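Local coordinates for protein putative secreted lipase (Streptomyces sp. W007, PDB 5H6B) that probably hydrolyses the ester bonds of triacylglycerols, as a secreted, thermostable lipase of the alpha/beta-hydrolase type, at residues A[136-141]-A[209-214]; A[115-120]-A[177-182]. All coordinates share one frame; numbering follows the deposited sequence.

Contact 1. Residues A[136-141]-A[209-214]; sequences PDNHGT and QYLDGP. With ZN (zinc ion), chain D.
H139 turns the edge of its imidazole toward the backbone carbonyl of Y210 while the same ring holds a zinc ion. Its CE1 lies 3.3 Å from Y210 O, with the oxygen in the plane of the ring, and NE2 binds zinc at 2.3 Å. The first torsion (chi1 -48°) puts CG beside the backbone N, anti to the carbonyl carbon, and the ring beyond it approaches 209-214. ND1 is hydrogen-bonded to T208 O, just before residues 209-214, and D185 shares the metal.

One residue earlier, the N138 carboxamide gives a nearly straight hydrogen bond from ND2 to Q209 O (3.0 Å, N-H...O 172°). The acceptor lies almost in the amide plane, and the donor in the carbonyl plane. L211 crosses this side chain at about a right angle, bringing its CD2 to 3.6 Å from N138 CG, so an apolar branch flanks the polar link.

At the other end, Q209 lies across P136. Its CB is 3.1 Å from P136 O, its CG is close to the same oxygen, and the proline CD comes within 4.0 Å of Q209 OE1. Beyond the contact, Q209 NE2 is hydrogen-bonded to V203 O and, weakly, to OD2 of D200, the likely acid of a Ser-His-Asp triad.

The two loops are thus joined by one nearly straight hydrogen bond from the N138 carboxamide, in buried surroundings. The ND1 bond to T208 O is consistent with ND1 carrying the proton and NE2 being left for zinc, and the metal would probably polarise the ring, making the CE1 hydrogen a better match for Y210 O.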
loop_
_atom_site.group_PDB
_atom_site.type_symbol
_atom_site.label_atom_id
_atom_site.label_comp_id
_atom_site.label_asym_id
_atom_site.label_seq_id
_atom_site.Cartn_x
_atom_site.Cartn_y
_atom_site.Cartn_z
ATOM N N PRO A 136 -4.531 -5.064 1.495
ATOM C CA PRO A 136 -3.232 -5.512 2.018
ATOM C C PRO A 136 -3.270 -6.954 2.555
ATOM O O PRO A 136 -4.225 -7.311 3.258
ATOM C CB PRO A 136 -2.986 -4.541 3.161
ATOM C CG PRO A 136 -4.359 -4.245 3.687
ATOM C CD PRO A 136 -5.270 -4.269 2.498
ATOM N N ASP A 137 -2.275 -7.783 2.230
ATOM C CA ASP A 137 -2.241 -9.142 2.808
ATOM C C ASP A 137 -1.566 -9.170 4.174
ATOM O O ASP A 137 -0.505 -9.781 4.357
ATOM C CB ASP A 137 -1.663 -10.186 1.845
ATOM C CG ASP A 137 -0.224 -9.888 1.382
ATOM O OD1 ASP A 137 0.250 -8.725 1.366
ATOM O OD2 ASP A 137 0.418 -10.869 0.992
ATOM N N ASN A 138 -2.235 -8.565 5.160
ATOM C CA ASN A 138 -1.604 -8.275 6.476
ATOM C C ASN A 138 -1.274 -9.513 7.324
ATOM O O ASN A 138 -0.403 -9.439 8.203
ATOM C CB ASN A 138 -2.427 -7.244 7.274
ATOM C CG ASN A 138 -2.118 -5.805 6.859
ATOM O OD1 ASN A 138 -0.953 -5.422 6.799
ATOM N ND2 ASN A 138 -3.153 -4.995 6.609
ATOM N N HIS A 139 -1.968 -10.624 7.060
ATOM C CA HIS A 139 -1.619 -11.937 7.629
ATOM C C HIS A 139 -1.328 -12.964 6.545
ATOM O O HIS A 139 -1.558 -14.159 6.719
ATOM C CB HIS A 139 -2.719 -12.399 8.586
ATOM C CG HIS A 139 -3.106 -11.325 9.537
ATOM N ND1 HIS A 139 -4.060 -10.388 9.228
ATOM C CD2 HIS A 139 -2.580 -10.953 10.720
ATOM C CE1 HIS A 139 -4.151 -9.518 10.209
ATOM N NE2 HIS A 139 -3.267 -9.840 11.125
ATOM N N GLY A 140 -0.771 -12.479 5.440
ATOM C CA GLY A 140 -0.295 -13.329 4.387
ATOM C C GLY A 140 -1.424 -13.849 3.557
ATOM O O GLY A 140 -2.546 -13.395 3.699
ATOM N N THR A 141 -1.097 -14.802 2.694
ATOM C CA THR A 141 -2.024 -15.386 1.725
ATOM C C THR A 141 -1.494 -16.786 1.348
ATOM O O THR A 141 -0.743 -17.375 2.120
ATOM C CB THR A 141 -2.177 -14.458 0.495
ATOM O OG1 THR A 141 -3.095 -15.026 -0.432
ATOM C CG2 THR A 141 -0.833 -14.218 -0.237
ATOM N N GLN A 209 -7.234 -9.385 5.752
ATOM C CA GLN A 209 -6.604 -8.130 5.345
ATOM C C GLN A 209 -6.739 -7.072 6.437
ATOM O O GLN A 209 -5.876 -6.212 6.577
ATOM C CB GLN A 209 -7.221 -7.613 4.052
ATOM C CG GLN A 209 -7.120 -8.597 2.893
ATOM C CD GLN A 209 -7.883 -8.123 1.687
ATOM O OE1 GLN A 209 -8.097 -6.923 1.503
ATOM N NE2 GLN A 209 -8.320 -9.062 0.860
ATOM N N TYR A 210 -7.835 -7.151 7.199
ATOM C CA TYR A 210 -8.123 -6.203 8.272
ATOM C C TYR A 210 -7.091 -6.243 9.388
ATOM O O TYR A 210 -6.562 -7.299 9.712
ATOM C CB TYR A 210 -9.501 -6.462 8.890
ATOM C CG TYR A 210 -10.692 -6.198 8.012
ATOM C CD1 TYR A 210 -10.656 -5.247 6.978
ATOM C CD2 TYR A 210 -11.900 -6.865 8.249
ATOM C CE1 TYR A 210 -11.776 -5.014 6.198
ATOM C CE2 TYR A 210 -13.025 -6.631 7.473
ATOM C CZ TYR A 210 -12.949 -5.699 6.454
ATOM O OH TYR A 210 -14.038 -5.456 5.667
ATOM N N LEU A 211 -6.822 -5.065 9.953
ATOM C CA LEU A 211 -5.951 -4.908 11.099
ATOM C C LEU A 211 -6.776 -4.756 12.387
ATOM O O LEU A 211 -7.958 -4.444 12.367
ATOM C CB LEU A 211 -5.048 -3.694 10.909
ATOM C CG LEU A 211 -3.970 -3.806 9.825
ATOM C CD1 LEU A 211 -3.416 -2.423 9.513
ATOM C CD2 LEU A 211 -2.834 -4.724 10.225
ATOM N N ASP A 212 -6.117 -4.984 13.509
ATOM C CA ASP A 212 -6.733 -4.877 14.821
ATOM C C ASP A 212 -5.902 -3.959 15.702
ATOM O O ASP A 212 -4.677 -4.055 15.742
ATOM C CB ASP A 212 -6.812 -6.258 15.451
ATOM C CG ASP A 212 -7.167 -6.222 16.923
ATOM O OD1 ASP A 212 -8.371 -6.200 17.259
ATOM O OD2 ASP A 212 -6.225 -6.268 17.735
ATOM N N GLY A 213 -6.591 -3.103 16.436
ATOM C CA GLY A 213 -5.957 -2.188 17.360
ATOM C C GLY A 213 -6.894 -1.039 17.676
ATOM O O GLY A 213 -7.933 -0.876 17.018
ATOM N N PRO A 214 -6.533 -0.220 18.678
ATOM C CA PRO A 214 -7.359 0.946 18.987
ATOM C C PRO A 214 -7.405 2.004 17.870
ATOM O O PRO A 214 -8.423 2.691 17.758
ATOM C CB PRO A 214 -6.705 1.512 20.258
ATOM C CG PRO A 214 -5.292 1.060 20.181
ATOM C CD PRO A 214 -5.348 -0.305 19.552
HETATM ZN ZN ZN D . -3.243 -9.653 13.373
#

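Contact 2. Residues A[115-120]-A[177-182]; sequences PNYYLK and ITKLTA
Y117 and L180, whose CA atoms are the nearest pair across the two segments (6.2 Å), meet where the packing is tight. A single methyl, L180 CD1, presses on the backbone of the first helix, 3.4 Å from Y117 N and 3.6 Å from Y117 CA, while also touching the CB atoms of N116 and Y117. The leucine CG stands anti to its backbone N, and chi2 of 62° then puts CD1 on the Y117 backbone.

Next to this methyl, K120 extends fully and crosses L180 at about a right angle. Its NZ forms a short hydrogen bond of 2.7 Å to L180 O, with the donor tilted 21° from the carbonyl plane, and a second one to G184 O. A methionine here would lose the ammonium group and would probably leave both carbonyls without this donor, weakening the tie between the helices.

The solvent side is looser. K179, exposed and extended, lays its CE obliquely by the Y117 ring, 4.1 Å from CE2, and its NZ makes only a weak bond of 3.3 Å to Y117 OH. F121 adds a cation-pi partner for the lysine.

The axes of the two short segments pass 10.4 Å apart at 49°. Helix 115-121 packs on strand 128-134 and helix 80-98, and 175-181 belongs to the insertion between strands 128-134 and 191-196, a common place for extra helices in the alpha/beta-hydrolase fold.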
loop_
_atom_site.group_PDB
_atom_site.type_symbol
_atom_site.label_atom_id
_atom_site.label_comp_id
_atom_site.label_asym_id
_atom_site.label_seq_id
_atom_site.Cartn_x
_atom_site.Cartn_y
_atom_site.Cartn_z
ATOM N N PRO A 115 5.035 -2.297 4.774
ATOM C CA PRO A 115 5.351 -1.174 5.699
ATOM C C PRO A 115 5.175 -1.460 7.221
ATOM O O PRO A 115 5.810 -0.801 8.053
ATOM C CB PRO A 115 4.381 -0.085 5.260
ATOM C CG PRO A 115 4.153 -0.353 3.804
ATOM C CD PRO A 115 4.192 -1.848 3.652
ATOM N N ASN A 116 4.340 -2.435 7.575
ATOM C CA ASN A 116 4.216 -2.862 8.967
ATOM C C ASN A 116 5.524 -3.442 9.518
ATOM O O ASN A 116 5.804 -3.318 10.715
ATOM C CB ASN A 116 3.065 -3.850 9.119
ATOM C CG ASN A 116 1.727 -3.230 8.755
ATOM O OD1 ASN A 116 1.087 -3.611 7.770
ATOM N ND2 ASN A 116 1.311 -2.253 9.523
ATOM N N TYR A 117 6.338 -4.043 8.642
ATOM C CA TYR A 117 7.687 -4.464 9.013
ATOM C C TYR A 117 8.582 -3.252 9.337
ATOM O O TYR A 117 9.328 -3.252 10.324
ATOM C CB TYR A 117 8.310 -5.291 7.894
ATOM C CG TYR A 117 9.525 -6.082 8.331
ATOM C CD1 TYR A 117 10.785 -5.490 8.392
ATOM C CD2 TYR A 117 9.409 -7.415 8.704
ATOM C CE1 TYR A 117 11.893 -6.203 8.812
ATOM C CE2 TYR A 117 10.518 -8.142 9.112
ATOM C CZ TYR A 117 11.751 -7.529 9.166
ATOM O OH TYR A 117 12.846 -8.246 9.558
ATOM N N TYR A 118 8.502 -2.230 8.490
ATOM C CA TYR A 118 9.237 -0.980 8.692
ATOM C C TYR A 118 8.779 -0.293 9.981
ATOM O O TYR A 118 9.608 0.141 10.772
ATOM C CB TYR A 118 9.050 -0.095 7.460
ATOM C CG TYR A 118 9.336 1.383 7.576
ATOM C CD1 TYR A 118 10.633 1.866 7.762
ATOM C CD2 TYR A 118 8.317 2.311 7.390
ATOM C CE1 TYR A 118 10.891 3.224 7.825
ATOM C CE2 TYR A 118 8.570 3.667 7.442
ATOM C CZ TYR A 118 9.859 4.119 7.669
ATOM O OH TYR A 118 10.082 5.470 7.706
ATOM N N LEU A 119 7.465 -0.229 10.190
ATOM C CA LEU A 119 6.899 0.364 11.404
ATOM C C LEU A 119 7.315 -0.360 12.687
ATOM O O LEU A 119 7.587 0.290 13.692
ATOM C CB LEU A 119 5.368 0.395 11.344
ATOM C CG LEU A 119 4.739 1.307 10.297
ATOM C CD1 LEU A 119 3.239 1.146 10.376
ATOM C CD2 LEU A 119 5.162 2.759 10.498
ATOM N N LYS A 120 7.358 -1.691 12.636
ATOM C CA LYS A 120 7.594 -2.518 13.819
ATOM C C LYS A 120 9.069 -2.739 14.135
ATOM O O LYS A 120 9.444 -2.717 15.306
ATOM C CB LYS A 120 6.910 -3.879 13.672
ATOM C CG LYS A 120 5.405 -3.826 13.851
ATOM C CD LYS A 120 4.783 -5.182 13.567
ATOM C CE LYS A 120 3.296 -5.174 13.863
ATOM N NZ LYS A 120 2.653 -6.482 13.546
ATOM N N ILE A 177 5.940 -13.925 7.742
ATOM C CA ILE A 177 4.612 -13.572 8.266
ATOM C C ILE A 177 4.557 -13.873 9.776
ATOM O O ILE A 177 4.078 -13.038 10.555
ATOM C CB ILE A 177 3.479 -14.273 7.465
ATOM C CG1 ILE A 177 3.413 -13.699 6.042
ATOM C CG2 ILE A 177 2.120 -14.146 8.152
ATOM C CD1 ILE A 177 3.146 -12.203 5.948
ATOM N N THR A 178 5.093 -15.027 10.181
ATOM C CA THR A 178 5.206 -15.385 11.614
ATOM C C THR A 178 5.897 -14.286 12.443
ATOM O O THR A 178 5.380 -13.847 13.469
ATOM C CB THR A 178 5.938 -16.740 11.793
ATOM O OG1 THR A 178 5.243 -17.756 11.051
ATOM C CG2 THR A 178 5.998 -17.146 13.270
ATOM N N LYS A 179 7.050 -13.828 11.976
ATOM C CA LYS A 179 7.771 -12.753 12.653
ATOM C C LYS A 179 6.924 -11.500 12.722
ATOM O O LYS A 179 6.746 -10.931 13.797
ATOM C CB LYS A 179 9.092 -12.428 11.948
ATOM C CG LYS A 179 9.814 -11.211 12.520
ATOM C CD LYS A 179 11.279 -11.149 12.114
ATOM C CE LYS A 179 11.889 -9.836 12.585
ATOM N NZ LYS A 179 13.363 -9.800 12.404
ATOM N N LEU A 180 6.411 -11.079 11.566
ATOM C CA LEU A 180 5.664 -9.824 11.454
ATOM C C LEU A 180 4.464 -9.715 12.388
ATOM O O LEU A 180 4.209 -8.639 12.938
ATOM C CB LEU A 180 5.193 -9.606 10.005
ATOM C CG LEU A 180 4.435 -8.306 9.660
ATOM C CD1 LEU A 180 5.285 -7.052 9.880
ATOM C CD2 LEU A 180 3.962 -8.411 8.216
ATOM N N THR A 181 3.726 -10.813 12.546
ATOM C CA THR A 181 2.462 -10.804 13.282
ATOM C C THR A 181 2.478 -11.558 14.632
ATOM O O THR A 181 1.411 -11.866 15.171
ATOM C CB THR A 181 1.338 -11.375 12.394
ATOM O OG1 THR A 181 1.603 -12.760 12.098
ATOM C CG2 THR A 181 1.210 -10.560 11.098
ATOM N N ALA A 182 3.667 -11.852 15.165
ATOM C CA ALA A 182 3.819 -12.467 16.502
ATOM C C ALA A 182 3.169 -11.639 17.631
ATOM O O ALA A 182 2.466 -12.184 18.483
ATOM C CB ALA A 182 5.297 -12.688 16.810
#

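Overall arrangement
The segments alternate along the chain: 115-120 of contact 2, 136-141 of contact 1, 177-182 of contact 2, then 209-214 of contact 1. Their centres lie 11 Å apart, on the same side of the chain's centre, and they touch directly. The T181 methyl CG2 sits 3.8 Å from CD2 of H139, and I177 CD1 is 3.9 Å from CA of G140. Contact 2 joins two helices; contact 1 joins loops following parallel strands 128-134 and 191-196. Together they bind the insertion between these neighbouring strands to the sheet region, beside a zinc site, with contact 1 lying next to the probable catalytic centre of this lipase.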